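Putative uncharacterized protein SMU.776 (Streptococcus mutans, PDB 3LDF) is probably an RNA-binding methyltransferase that uses S-adenosyl-L-methionine, and is captured here with the product S-adenosyl-L-homocysteine in its cofactor pocket. Local coordinates at residues 113-118 and 195-200; 221-226 and 248-253; 239-244 and 266-271. One frame throughout, in Å; residues are numbered along the deposited sequence.

Overall arrangement
Contact 1 lies deep in the chain, where strand 110-115 of the five-stranded sheet that includes strands 96-101 and 118-123 meets the loop leading into helix 200-210. It is a small, mainly apolar contact without a hydrogen bond across it. Contact 3 lies further out, at the margin of the seven-stranded sheet, held by a regular ladder of backbone hydrogen bonds. It pairs the two strands of the beta-alpha-beta unit 237-242, 247-257 and 265-269, while contact 2, also buried, packs the unit's helix on the loop before helix 225-232 through methyl groups and a serine. All three touch SAH, contact 3 taking the ribose and adenine and contacts 1 and 2 chiefly the homocysteine end.

Contact 1: residues 113-118 and 195-200; sequences DCYGDF and IFLDQR. With SAH (S-adenosyl-L-homocysteine), chain B.
The phenol end of Y115 reaches out from strand 110-115 and meets two aliphatic side chains, I195 and L197, on adjoining sides. L197 CD1 comes in at a slant, 3.7 Å from Y115 OH and 3.8 Å from Y115 CZ. I195 approaches differently, from the ring's rim and near its plane, with I195 CG2 lying 4.0 Å from Y115 CE1; the isoleucine and tyrosine run antiparallel alongside each other. L197 presents its CD1 because its chain is stretched, with CD1 anti to CA (chi2 167°). The same methyl also lies 4.1 Å from D113 OD1, although the carboxylate of D113 is taken up by a salt bridge with R98. The polar tip of Y115 is likewise satisfied beyond the two segments, by T193 OG1, and no hydrogen bond runs between 113-118 and 195-200. The contact joins the five-stranded sheet of strand 110-115 to the loop that enters helix 200-210 of the methyltransferase domain. The tyrosine stands at the end of its strand, where a type II' turn, Y115 to F118, folds the chain into a beta hairpin with strand 118-123. G116 takes the positive phi of 68° at the second position of this turn, which suits glycine. The hairpin is closed by Y115 N to F118 O at 2.8 Å and F118 N to Y115 O at 3.2 Å. Segment 195-200, in contrast, is a loop with a short 3-10 turn at L197 and D198, and Q199 is the N-cap of helix 200-210. Neighbouring side chains of this loop serve opposite directions: L197 points at the hairpin strand, while F196 points away from it and brings F196 CE2 to 3.7 Å from CB of SAH. Y115 also touches A96 of strand 96-101 and V185 of strand 181-185.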
loop_
_atom_site.group_PDB
_atom_site.type_symbol
_atom_site.label_atom_id
_atom_site.label_comp_id
_atom_site.label_asym_id
_atom_site.label_seq_id
_atom_site.Cartn_x
_atom_site.Cartn_y
_atom_site.Cartn_z
ATOM N N ASP A 113 8.122 -2.936 -7.621
ATOM C CA ASP A 113 7.055 -3.891 -7.786
ATOM C C ASP A 113 7.181 -4.679 -9.088
ATOM O O ASP A 113 7.602 -4.140 -10.136
ATOM C CB ASP A 113 5.703 -3.164 -7.759
ATOM C CG ASP A 113 5.350 -2.666 -6.407
ATOM O OD1 ASP A 113 5.482 -3.414 -5.406
ATOM O OD2 ASP A 113 4.865 -1.530 -6.350
ATOM N N CYS A 114 6.797 -5.956 -9.040
ATOM C CA CYS A 114 6.745 -6.652 -10.301
ATOM C C CYS A 114 5.319 -6.856 -10.804
ATOM O O CYS A 114 4.385 -7.058 -10.001
ATOM C CB CYS A 114 7.657 -7.870 -10.326
ATOM S SG CYS A 114 6.931 -9.453 -10.039
ATOM N N TYR A 115 5.131 -6.721 -12.115
ATOM C CA TYR A 115 3.797 -6.831 -12.720
ATOM C C TYR A 115 3.930 -7.709 -13.980
ATOM O O TYR A 115 4.030 -7.170 -15.057
ATOM C CB TYR A 115 3.244 -5.439 -13.116
ATOM C CG TYR A 115 2.619 -4.618 -11.997
ATOM C CD1 TYR A 115 1.238 -4.706 -11.718
ATOM C CD2 TYR A 115 3.394 -3.767 -11.176
ATOM C CE1 TYR A 115 0.634 -3.956 -10.663
ATOM C CE2 TYR A 115 2.795 -3.026 -10.139
ATOM C CZ TYR A 115 1.405 -3.115 -9.905
ATOM O OH TYR A 115 0.785 -2.410 -8.868
ATOM N N GLY A 116 3.941 -9.035 -13.867
ATOM C CA GLY A 116 4.127 -9.891 -15.052
ATOM C C GLY A 116 5.544 -9.712 -15.586
ATOM O O GLY A 116 6.521 -9.893 -14.833
ATOM N N ASP A 117 5.662 -9.327 -16.867
ATOM C CA ASP A 117 6.979 -9.165 -17.496
ATOM C C ASP A 117 7.586 -7.769 -17.267
ATOM O O ASP A 117 8.654 -7.513 -17.789
ATOM C CB ASP A 117 6.930 -9.430 -19.021
ATOM C CG ASP A 117 6.508 -10.873 -19.370
ATOM O OD1 ASP A 117 7.160 -11.834 -18.891
ATOM O OD2 ASP A 117 5.525 -11.036 -20.139
ATOM N N PHE A 118 6.912 -6.889 -16.528
ATOM C CA PHE A 118 7.445 -5.530 -16.286
ATOM C C PHE A 118 7.687 -5.240 -14.798
ATOM O O PHE A 118 7.036 -5.847 -13.930
ATOM C CB PHE A 118 6.538 -4.465 -16.978
ATOM C CG PHE A 118 6.423 -4.658 -18.510
ATOM C CD1 PHE A 118 7.314 -4.029 -19.372
ATOM C CD2 PHE A 118 5.487 -5.539 -19.060
ATOM C CE1 PHE A 118 7.253 -4.223 -20.754
ATOM C CE2 PHE A 118 5.409 -5.723 -20.443
ATOM C CZ PHE A 118 6.318 -5.069 -21.290
ATOM N N ILE A 195 -4.599 -1.612 -9.071
ATOM C CA ILE A 195 -4.631 -2.540 -7.959
ATOM C C ILE A 195 -3.579 -2.069 -6.905
ATOM O O ILE A 195 -2.510 -1.586 -7.275
ATOM C CB ILE A 195 -4.327 -4.011 -8.451
ATOM C CG1 ILE A 195 -4.628 -5.027 -7.334
ATOM C CG2 ILE A 195 -2.867 -4.200 -8.849
ATOM C CD1 ILE A 195 -4.874 -6.422 -7.875
ATOM N N PHE A 196 -3.925 -2.208 -5.625
ATOM C CA PHE A 196 -3.030 -2.192 -4.497
ATOM C C PHE A 196 -2.734 -3.624 -4.135
ATOM O O PHE A 196 -3.585 -4.347 -3.539
ATOM C CB PHE A 196 -3.705 -1.452 -3.286
ATOM C CG PHE A 196 -3.853 0.040 -3.544
ATOM C CD1 PHE A 196 -2.819 0.924 -3.164
ATOM C CD2 PHE A 196 -4.957 0.535 -4.278
ATOM C CE1 PHE A 196 -2.921 2.316 -3.466
ATOM C CE2 PHE A 196 -5.076 1.864 -4.562
ATOM C CZ PHE A 196 -4.037 2.786 -4.168
ATOM N N LEU A 197 -1.506 -4.020 -4.438
ATOM C CA LEU A 197 -1.034 -5.364 -4.233
ATOM C C LEU A 197 -1.020 -5.744 -2.787
ATOM O O LEU A 197 -1.016 -6.953 -2.468
ATOM C CB LEU A 197 0.395 -5.534 -4.787
ATOM C CG LEU A 197 0.523 -5.302 -6.302
ATOM C CD1 LEU A 197 1.990 -5.172 -6.763
ATOM C CD2 LEU A 197 -0.308 -6.296 -7.207
ATOM N N ASP A 198 -0.963 -4.734 -1.902
ATOM C CA ASP A 198 -0.786 -5.020 -0.461
ATOM C C ASP A 198 -2.008 -5.662 0.209
ATOM O O ASP A 198 -1.925 -6.156 1.336
ATOM C CB ASP A 198 -0.216 -3.838 0.325
ATOM C CG ASP A 198 -1.241 -2.715 0.610
ATOM O OD1 ASP A 198 -2.330 -2.618 0.002
ATOM O OD2 ASP A 198 -0.909 -1.862 1.465
ATOM N N GLN A 199 -3.102 -5.732 -0.541
ATOM C CA GLN A 199 -4.355 -6.333 -0.074
ATOM C C GLN A 199 -4.558 -7.739 -0.644
ATOM O O GLN A 199 -5.651 -8.347 -0.500
ATOM C CB GLN A 199 -5.545 -5.384 -0.391
ATOM C CG GLN A 199 -5.511 -4.201 0.646
ATOM C CD GLN A 199 -6.220 -2.991 0.118
ATOM O OE1 GLN A 199 -6.235 -2.774 -1.082
ATOM N NE2 GLN A 199 -6.907 -2.254 0.990
ATOM N N ARG A 200 -3.494 -8.250 -1.246
ATOM C CA ARG A 200 -3.487 -9.604 -1.826
ATOM C C ARG A 200 -4.187 -10.685 -0.934
ATOM O O ARG A 200 -4.923 -11.537 -1.452
ATOM C CB ARG A 200 -2.048 -10.078 -2.145
ATOM C CG ARG A 200 -1.951 -11.550 -2.635
ATOM C CD ARG A 200 -0.598 -11.979 -3.173
ATOM N NE ARG A 200 0.445 -11.937 -2.138
ATOM C CZ ARG A 200 1.296 -10.926 -1.907
ATOM N NH1 ARG A 200 1.308 -9.818 -2.675
ATOM N NH2 ARG A 200 2.173 -11.051 -0.910
HETATM N N SAH B . -10.317 0.257 -2.010
HETATM C CA SAH B . -9.697 0.524 -3.348
HETATM C CB SAH B . -8.543 1.573 -3.230
HETATM C CG SAH B . -9.066 3.024 -2.932
HETATM S SD SAH B . -8.248 4.289 -3.919
HETATM C C SAH B . -9.323 -0.818 -3.901
HETATM O O SAH B . -9.704 -1.863 -3.295
HETATM O OXT SAH B . -8.609 -0.879 -4.934
HETATM C "C5'" SAH B . -9.272 5.698 -3.482
HETATM C "C4'" SAH B . -10.594 5.817 -4.280
HETATM O "O4'" SAH B . -11.593 6.513 -3.514
HETATM C "C3'" SAH B . -10.487 6.601 -5.607
HETATM O "O3'" SAH B . -10.960 5.725 -6.624
HETATM C "C2'" SAH B . -11.482 7.756 -5.530
HETATM O "O2'" SAH B . -12.266 7.820 -6.733
HETATM C "C1'" SAH B . -12.429 7.278 -4.409
HETATM N N9 SAH B . -13.143 8.321 -3.607
HETATM C C8 SAH B . -12.597 9.400 -2.932
HETATM N N7 SAH B . -13.572 10.079 -2.262
HETATM C C5 SAH B . -14.751 9.430 -2.497
HETATM C C6 SAH B . -16.158 9.586 -2.092
HETATM N N6 SAH B . -16.510 10.619 -1.271
HETATM N N1 SAH B . -17.073 8.662 -2.531
HETATM C C2 SAH B . -16.740 7.636 -3.349
HETATM N N3 SAH B . -15.474 7.426 -3.743
HETATM C C4 SAH B . -14.461 8.279 -3.377
#

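Contact 2: residues 221-226 and 248-253; sequences SYTAAF and RALSLA. With SAH (S-adenosyl-L-homocysteine), chain B.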
loop_
_atom_site.group_PDB
_atom_site.type_symbol
_atom_site.label_atom_id
_atom_site.label_comp_id
_atom_site.label_asym_id
_atom_site.label_seq_id
_atom_site.Cartn_x
_atom_site.Cartn_y
_atom_site.Cartn_z
ATOM N N SER A 221 -14.494 1.852 -4.255
ATOM C CA SER A 221 -14.086 0.592 -4.876
ATOM C C SER A 221 -12.855 0.693 -5.794
ATOM O O SER A 221 -12.122 -0.306 -5.948
ATOM C CB SER A 221 -15.255 -0.048 -5.602
ATOM O OG SER A 221 -15.837 0.879 -6.486
ATOM N N TYR A 222 -12.614 1.900 -6.376
ATOM C CA TYR A 222 -11.523 2.151 -7.335
ATOM C C TYR A 222 -11.765 1.362 -8.652
ATOM O O TYR A 222 -12.487 1.848 -9.555
ATOM C CB TYR A 222 -10.129 1.884 -6.686
ATOM C CG TYR A 222 -8.958 2.163 -7.607
ATOM C CD1 TYR A 222 -8.993 3.259 -8.497
ATOM C CD2 TYR A 222 -7.836 1.306 -7.628
ATOM C CE1 TYR A 222 -7.931 3.524 -9.409
ATOM C CE2 TYR A 222 -6.737 1.582 -8.526
ATOM C CZ TYR A 222 -6.830 2.667 -9.414
ATOM O OH TYR A 222 -5.814 2.910 -10.280
ATOM N N THR A 223 -11.233 0.139 -8.749
ATOM C CA THR A 223 -11.482 -0.685 -9.949
ATOM C C THR A 223 -12.169 -2.007 -9.522
ATOM O O THR A 223 -12.135 -3.015 -10.248
ATOM C CB THR A 223 -10.177 -0.989 -10.731
ATOM O OG1 THR A 223 -9.363 -1.854 -9.934
ATOM C CG2 THR A 223 -9.334 0.282 -10.991
ATOM N N ALA A 224 -12.780 -1.984 -8.343
ATOM C CA ALA A 224 -13.594 -3.136 -7.858
ATOM C C ALA A 224 -12.794 -4.437 -7.688
ATOM O O ALA A 224 -13.326 -5.535 -7.818
ATOM C CB ALA A 224 -14.907 -3.343 -8.747
ATOM N N ALA A 225 -11.508 -4.342 -7.416
ATOM C CA ALA A 225 -10.720 -5.576 -7.240
ATOM C C ALA A 225 -11.272 -6.467 -6.077
ATOM O O ALA A 225 -11.234 -7.725 -6.183
ATOM C CB ALA A 225 -9.270 -5.240 -6.975
ATOM N N PHE A 226 -11.778 -5.844 -4.994
ATOM C CA PHE A 226 -12.383 -6.672 -3.945
ATOM C C PHE A 226 -13.684 -7.408 -4.419
ATOM O O PHE A 226 -13.944 -8.528 -3.974
ATOM C CB PHE A 226 -12.715 -5.853 -2.658
ATOM C CG PHE A 226 -11.501 -5.495 -1.743
ATOM C CD1 PHE A 226 -10.678 -6.484 -1.203
ATOM C CD2 PHE A 226 -11.312 -4.166 -1.321
ATOM C CE1 PHE A 226 -9.605 -6.141 -0.307
ATOM C CE2 PHE A 226 -10.294 -3.804 -0.422
ATOM C CZ PHE A 226 -9.414 -4.772 0.074
ATOM N N ARG A 248 -16.024 2.500 -14.054
ATOM C CA ARG A 248 -16.827 1.615 -14.884
ATOM C C ARG A 248 -16.019 0.681 -15.775
ATOM O O ARG A 248 -16.109 -0.530 -15.588
ATOM C CB ARG A 248 -17.832 2.415 -15.709
ATOM C CG ARG A 248 -18.848 3.110 -14.829
ATOM C CD ARG A 248 -20.022 3.554 -15.697
ATOM N NE ARG A 248 -21.067 4.297 -15.004
ATOM C CZ ARG A 248 -21.226 5.624 -15.082
ATOM N NH1 ARG A 248 -20.391 6.350 -15.798
ATOM N NH2 ARG A 248 -22.226 6.222 -14.427
ATOM N N ALA A 249 -15.248 1.251 -16.737
ATOM C CA ALA A 249 -14.453 0.446 -17.710
ATOM C C ALA A 249 -13.379 -0.343 -16.983
ATOM O O ALA A 249 -13.098 -1.493 -17.379
ATOM C CB ALA A 249 -13.762 1.359 -18.868
ATOM N N LEU A 250 -12.730 0.280 -15.971
ATOM C CA LEU A 250 -11.586 -0.375 -15.310
ATOM C C LEU A 250 -12.045 -1.586 -14.435
ATOM O O LEU A 250 -11.321 -2.578 -14.269
ATOM C CB LEU A 250 -10.757 0.628 -14.503
ATOM C CG LEU A 250 -10.048 1.804 -15.244
ATOM C CD1 LEU A 250 -9.313 2.658 -14.233
ATOM C CD2 LEU A 250 -9.119 1.372 -16.375
ATOM N N SER A 251 -13.251 -1.490 -13.877
ATOM C CA SER A 251 -13.886 -2.622 -13.170
ATOM C C SER A 251 -14.389 -3.716 -14.109
ATOM O O SER A 251 -14.185 -4.865 -13.826
ATOM C CB SER A 251 -15.055 -2.111 -12.325
ATOM O OG SER A 251 -14.580 -1.156 -11.447
ATOM N N LEU A 252 -15.037 -3.323 -15.222
ATOM C CA LEU A 252 -15.581 -4.248 -16.217
ATOM C C LEU A 252 -14.462 -5.174 -16.693
ATOM O O LEU A 252 -14.625 -6.412 -16.763
ATOM C CB LEU A 252 -16.246 -3.484 -17.404
ATOM C CG LEU A 252 -17.552 -2.703 -17.113
ATOM C CD1 LEU A 252 -18.154 -1.659 -18.208
ATOM C CD2 LEU A 252 -18.661 -3.725 -16.743
ATOM N N ALA A 253 -13.302 -4.569 -16.960
ATOM C CA ALA A 253 -12.090 -5.308 -17.395
ATOM C C ALA A 253 -11.671 -6.528 -16.491
ATOM O O ALA A 253 -11.419 -7.622 -16.992
ATOM C CB ALA A 253 -10.910 -4.304 -17.620
HETATM N N SAH B . -10.317 0.257 -2.010
HETATM C CA SAH B . -9.697 0.524 -3.348
HETATM C CB SAH B . -8.543 1.573 -3.230
HETATM C CG SAH B . -9.066 3.024 -2.932
HETATM S SD SAH B . -8.248 4.289 -3.919
HETATM C C SAH B . -9.323 -0.818 -3.901
HETATM O O SAH B . -9.704 -1.863 -3.295
HETATM O OXT SAH B . -8.609 -0.879 -4.934
HETATM C "C5'" SAH B . -9.272 5.698 -3.482
HETATM C "C4'" SAH B . -10.594 5.817 -4.280
HETATM O "O4'" SAH B . -11.593 6.513 -3.514
HETATM C "C3'" SAH B . -10.487 6.601 -5.607
HETATM O "O3'" SAH B . -10.960 5.725 -6.624
HETATM C "C2'" SAH B . -11.482 7.756 -5.530
HETATM O "O2'" SAH B . -12.266 7.820 -6.733
HETATM C "C1'" SAH B . -12.429 7.278 -4.409
HETATM N N9 SAH B . -13.143 8.321 -3.607
HETATM C C8 SAH B . -12.597 9.400 -2.932
HETATM N N7 SAH B . -13.572 10.079 -2.262
HETATM C C5 SAH B . -14.751 9.430 -2.497
HETATM C C6 SAH B . -16.158 9.586 -2.092
HETATM N N6 SAH B . -16.510 10.619 -1.271
HETATM N N1 SAH B . -17.073 8.662 -2.531
HETATM C C2 SAH B . -16.740 7.636 -3.349
HETATM N N3 SAH B . -15.474 7.426 -3.743
HETATM C C4 SAH B . -14.461 8.279 -3.377
#
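S251 OG hydrogen-bonds to S247 O, one turn back in its own helix, and from there presses on the loop opposite, 3.2 Å from T223 C and 3.5 Å from A224 CB. T223 O is also near this hydroxyl, but the angle is too poor for a hydrogen bond. The carbonyl meets the helix backbone instead, through a CA-H...O contact from S251 CA to T223 O of 3.4 Å. Beside it the packing is apolar, with T223 CG2 lying 3.8 Å from L250 CB and close to L250 CD1. In the threonine, OG1 sits between the backbone N and the carbonyl carbon (chi1 68°), where it meets G194 O; this leaves CG2 beside the backbone N, anti to the carbonyl carbon. T223 CG2 also stands over the centre of the Y222 ring, 3.6 Å above its plane. The edge of that ring, in its plane, faces the carboxylate of SAH, with Y222 CD2 3.6 Å from OXT. F226 CD2 approaches the other carboxylate oxygen, O, at 3.4 Å. Positive phi values at Y222 and A224 give the loop its tight course, and A224 is the N-cap of helix 225-232. This loop follows the first strand of a Rossmann-like methyltransferase domain, a usual place for the amino-acid part of the cofactor. A backbone hydrogen bond between S221 and V241 ties the loop to strand 237-242. Beyond the contact, S251 and L252 rest on L267 of strand 265-269, while A225 and F226 pack against helix 200-210.

Contact 3: residues 239-244 and 266-271; sequences TSVDLA and QLVVMD. With SAH (S-adenosyl-L-homocysteine), chain B.
L243 CD1 packs 3.7 Å from D271 CB, joining the turns that follow the two strands, which both touch the cofactor. D242 grips both ribose hydroxyls: OD1 accepts from O3' at 2.7 Å and OD2 from O2' at 2.8 Å. D271 OD1 takes a weak bond of 3.3 Å from N6 of the adenine, and L243 CB lies close to the same base. A second shell fixes the D242 carboxylate, whose CG is anti to the backbone N (chi1 -167°). OD1 is held by Y222 N, and OD2 by A244 N on its anti side, 2.8 Å away, an Asx turn. Behind them runs the parallel ladder: D242 N donates to V268 O at 3.0 Å, and M270 N to D242 O at 2.9 Å. Further back, one water links T239 OG1 to Q266 OE1 and another S240 OG to Q266 O; S240 OG also bonds S227 OG, and Q266 NE2 bonds A263 O. The acidic residue binding the ribose at the end of the second strand is characteristic of Rossmann-like methyltransferases. Strands 237-242 and 265-269 form a beta-alpha-beta unit with helix 247-257, which packs on L267 and V269; T239 and V241 face helix 272-281.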
loop_
_atom_site.group_PDB
_atom_site.type_symbol
_atom_site.label_atom_id
_atom_site.label_comp_id
_atom_site.label_asym_id
_atom_site.label_seq_id
_atom_site.Cartn_x
_atom_site.Cartn_y
_atom_site.Cartn_z
ATOM N N THR A 239 -21.929 -4.952 -5.121
ATOM C CA THR A 239 -22.175 -3.527 -5.521
ATOM C C THR A 239 -20.935 -2.729 -5.188
ATOM O O THR A 239 -20.513 -2.754 -4.032
ATOM C CB THR A 239 -23.372 -2.898 -4.785
ATOM O OG1 THR A 239 -24.511 -3.594 -5.202
ATOM C CG2 THR A 239 -23.595 -1.391 -5.175
ATOM N N SER A 240 -20.392 -2.020 -6.193
ATOM C CA SER A 240 -19.095 -1.369 -6.115
ATOM C C SER A 240 -19.317 0.113 -6.353
ATOM O O SER A 240 -19.713 0.495 -7.454
ATOM C CB SER A 240 -18.108 -1.917 -7.185
ATOM O OG SER A 240 -17.959 -3.351 -7.125
ATOM N N VAL A 241 -19.038 0.939 -5.335
ATOM C CA VAL A 241 -19.328 2.386 -5.376
ATOM C C VAL A 241 -18.053 3.251 -5.362
ATOM O O VAL A 241 -17.268 3.199 -4.402
ATOM C CB VAL A 241 -20.155 2.811 -4.127
ATOM C CG1 VAL A 241 -20.585 4.272 -4.242
ATOM C CG2 VAL A 241 -21.369 1.914 -3.993
ATOM N N ASP A 242 -17.868 4.073 -6.403
ATOM C CA ASP A 242 -16.698 4.970 -6.460
ATOM C C ASP A 242 -17.091 6.281 -7.076
ATOM O O ASP A 242 -17.979 6.367 -7.933
ATOM C CB ASP A 242 -15.559 4.313 -7.270
ATOM C CG ASP A 242 -14.250 5.020 -7.111
ATOM O OD1 ASP A 242 -13.441 4.629 -6.232
ATOM O OD2 ASP A 242 -14.041 6.014 -7.838
ATOM N N LEU A 243 -16.442 7.341 -6.616
ATOM C CA LEU A 243 -16.821 8.676 -7.069
ATOM C C LEU A 243 -16.415 8.866 -8.541
ATOM O O LEU A 243 -17.020 9.632 -9.226
ATOM C CB LEU A 243 -16.139 9.720 -6.193
ATOM C CG LEU A 243 -16.521 11.172 -6.423
ATOM C CD1 LEU A 243 -18.014 11.453 -6.085
ATOM C CD2 LEU A 243 -15.558 12.065 -5.609
ATOM N N ALA A 244 -15.389 8.150 -9.008
ATOM C CA ALA A 244 -14.754 8.478 -10.291
ATOM C C ALA A 244 -15.343 7.691 -11.529
ATOM O O ALA A 244 -15.534 6.459 -11.482
ATOM C CB ALA A 244 -13.205 8.291 -10.163
ATOM N N GLN A 266 -23.179 -5.083 -9.824
ATOM C CA GLN A 266 -23.568 -3.734 -10.177
ATOM C C GLN A 266 -22.390 -2.781 -9.901
ATOM O O GLN A 266 -21.711 -2.881 -8.859
ATOM C CB GLN A 266 -24.806 -3.278 -9.388
ATOM C CG GLN A 266 -26.180 -3.889 -9.788
ATOM C CD GLN A 266 -26.304 -5.448 -9.732
ATOM O OE1 GLN A 266 -26.028 -6.088 -8.691
ATOM N NE2 GLN A 266 -26.802 -6.053 -10.844
ATOM N N LEU A 267 -22.149 -1.868 -10.845
ATOM C CA LEU A 267 -21.080 -0.862 -10.697
ATOM C C LEU A 267 -21.762 0.468 -10.541
ATOM O O LEU A 267 -22.642 0.829 -11.343
ATOM C CB LEU A 267 -20.221 -0.831 -11.964
ATOM C CG LEU A 267 -19.454 -2.114 -12.314
ATOM C CD1 LEU A 267 -18.521 -1.894 -13.586
ATOM C CD2 LEU A 267 -18.615 -2.648 -11.100
ATOM N N VAL A 268 -21.383 1.217 -9.522
ATOM C CA VAL A 268 -22.073 2.482 -9.225
ATOM C C VAL A 268 -21.027 3.626 -9.137
ATOM O O VAL A 268 -19.961 3.483 -8.470
ATOM C CB VAL A 268 -22.882 2.364 -7.889
ATOM C CG1 VAL A 268 -23.446 3.717 -7.442
ATOM C CG2 VAL A 268 -23.959 1.210 -7.964
ATOM N N VAL A 269 -21.362 4.760 -9.783
ATOM C CA VAL A 269 -20.506 5.965 -9.791
ATOM C C VAL A 269 -21.286 7.018 -9.017
ATOM O O VAL A 269 -22.377 7.438 -9.455
ATOM C CB VAL A 269 -20.133 6.452 -11.238
ATOM C CG1 VAL A 269 -19.288 7.748 -11.192
ATOM C CG2 VAL A 269 -19.402 5.385 -11.971
ATOM N N MET A 270 -20.732 7.380 -7.841
ATOM C CA MET A 270 -21.420 8.110 -6.746
ATOM C C MET A 270 -20.517 8.377 -5.556
ATOM O O MET A 270 -19.676 7.540 -5.191
ATOM C CB MET A 270 -22.623 7.327 -6.210
ATOM C CG MET A 270 -23.650 8.234 -5.515
ATOM S SD MET A 270 -25.231 7.488 -4.969
ATOM C CE MET A 270 -25.802 6.874 -6.527
ATOM N N ASP A 271 -20.702 9.557 -4.942
ATOM C CA ASP A 271 -20.152 9.874 -3.616
ATOM C C ASP A 271 -20.705 8.899 -2.531
ATOM O O ASP A 271 -21.935 8.681 -2.415
ATOM C CB ASP A 271 -20.420 11.340 -3.248
ATOM C CG ASP A 271 -19.732 11.774 -1.917
ATOM O OD1 ASP A 271 -19.738 10.989 -0.935
ATOM O OD2 ASP A 271 -19.213 12.924 -1.840
HETATM N N SAH B . -10.317 0.257 -2.010
HETATM C CA SAH B . -9.697 0.524 -3.348
HETATM C CB SAH B . -8.543 1.573 -3.230
HETATM C CG SAH B . -9.066 3.024 -2.932
HETATM S SD SAH B . -8.248 4.289 -3.919
HETATM C C SAH B . -9.323 -0.818 -3.901
HETATM O O SAH B . -9.704 -1.863 -3.295
HETATM O OXT SAH B . -8.609 -0.879 -4.934
HETATM C "C5'" SAH B . -9.272 5.698 -3.482
HETATM C "C4'" SAH B . -10.594 5.817 -4.280
HETATM O "O4'" SAH B . -11.593 6.513 -3.514
HETATM C "C3'" SAH B . -10.487 6.601 -5.607
HETATM O "O3'" SAH B . -10.960 5.725 -6.624
HETATM C "C2'" SAH B . -11.482 7.756 -5.530
HETATM O "O2'" SAH B . -12.266 7.820 -6.733
HETATM C "C1'" SAH B . -12.429 7.278 -4.409
HETATM N N9 SAH B . -13.143 8.321 -3.607
HETATM C C8 SAH B . -12.597 9.400 -2.932
HETATM N N7 SAH B . -13.572 10.079 -2.262
HETATM C C5 SAH B . -14.751 9.430 -2.497
HETATM C C6 SAH B . -16.158 9.586 -2.092
HETATM N N6 SAH B . -16.510 10.619 -1.271
HETATM N N1 SAH B . -17.073 8.662 -2.531
HETATM C C2 SAH B . -16.740 7.636 -3.349
HETATM N N3 SAH B . -15.474 7.426 -3.743
HETATM C C4 SAH B . -14.461 8.279 -3.377
HETATM O O HOH W 1 -25.504 -6.265 -5.979
HETATM O O HOH W 2 -19.854 -4.849 -8.454
#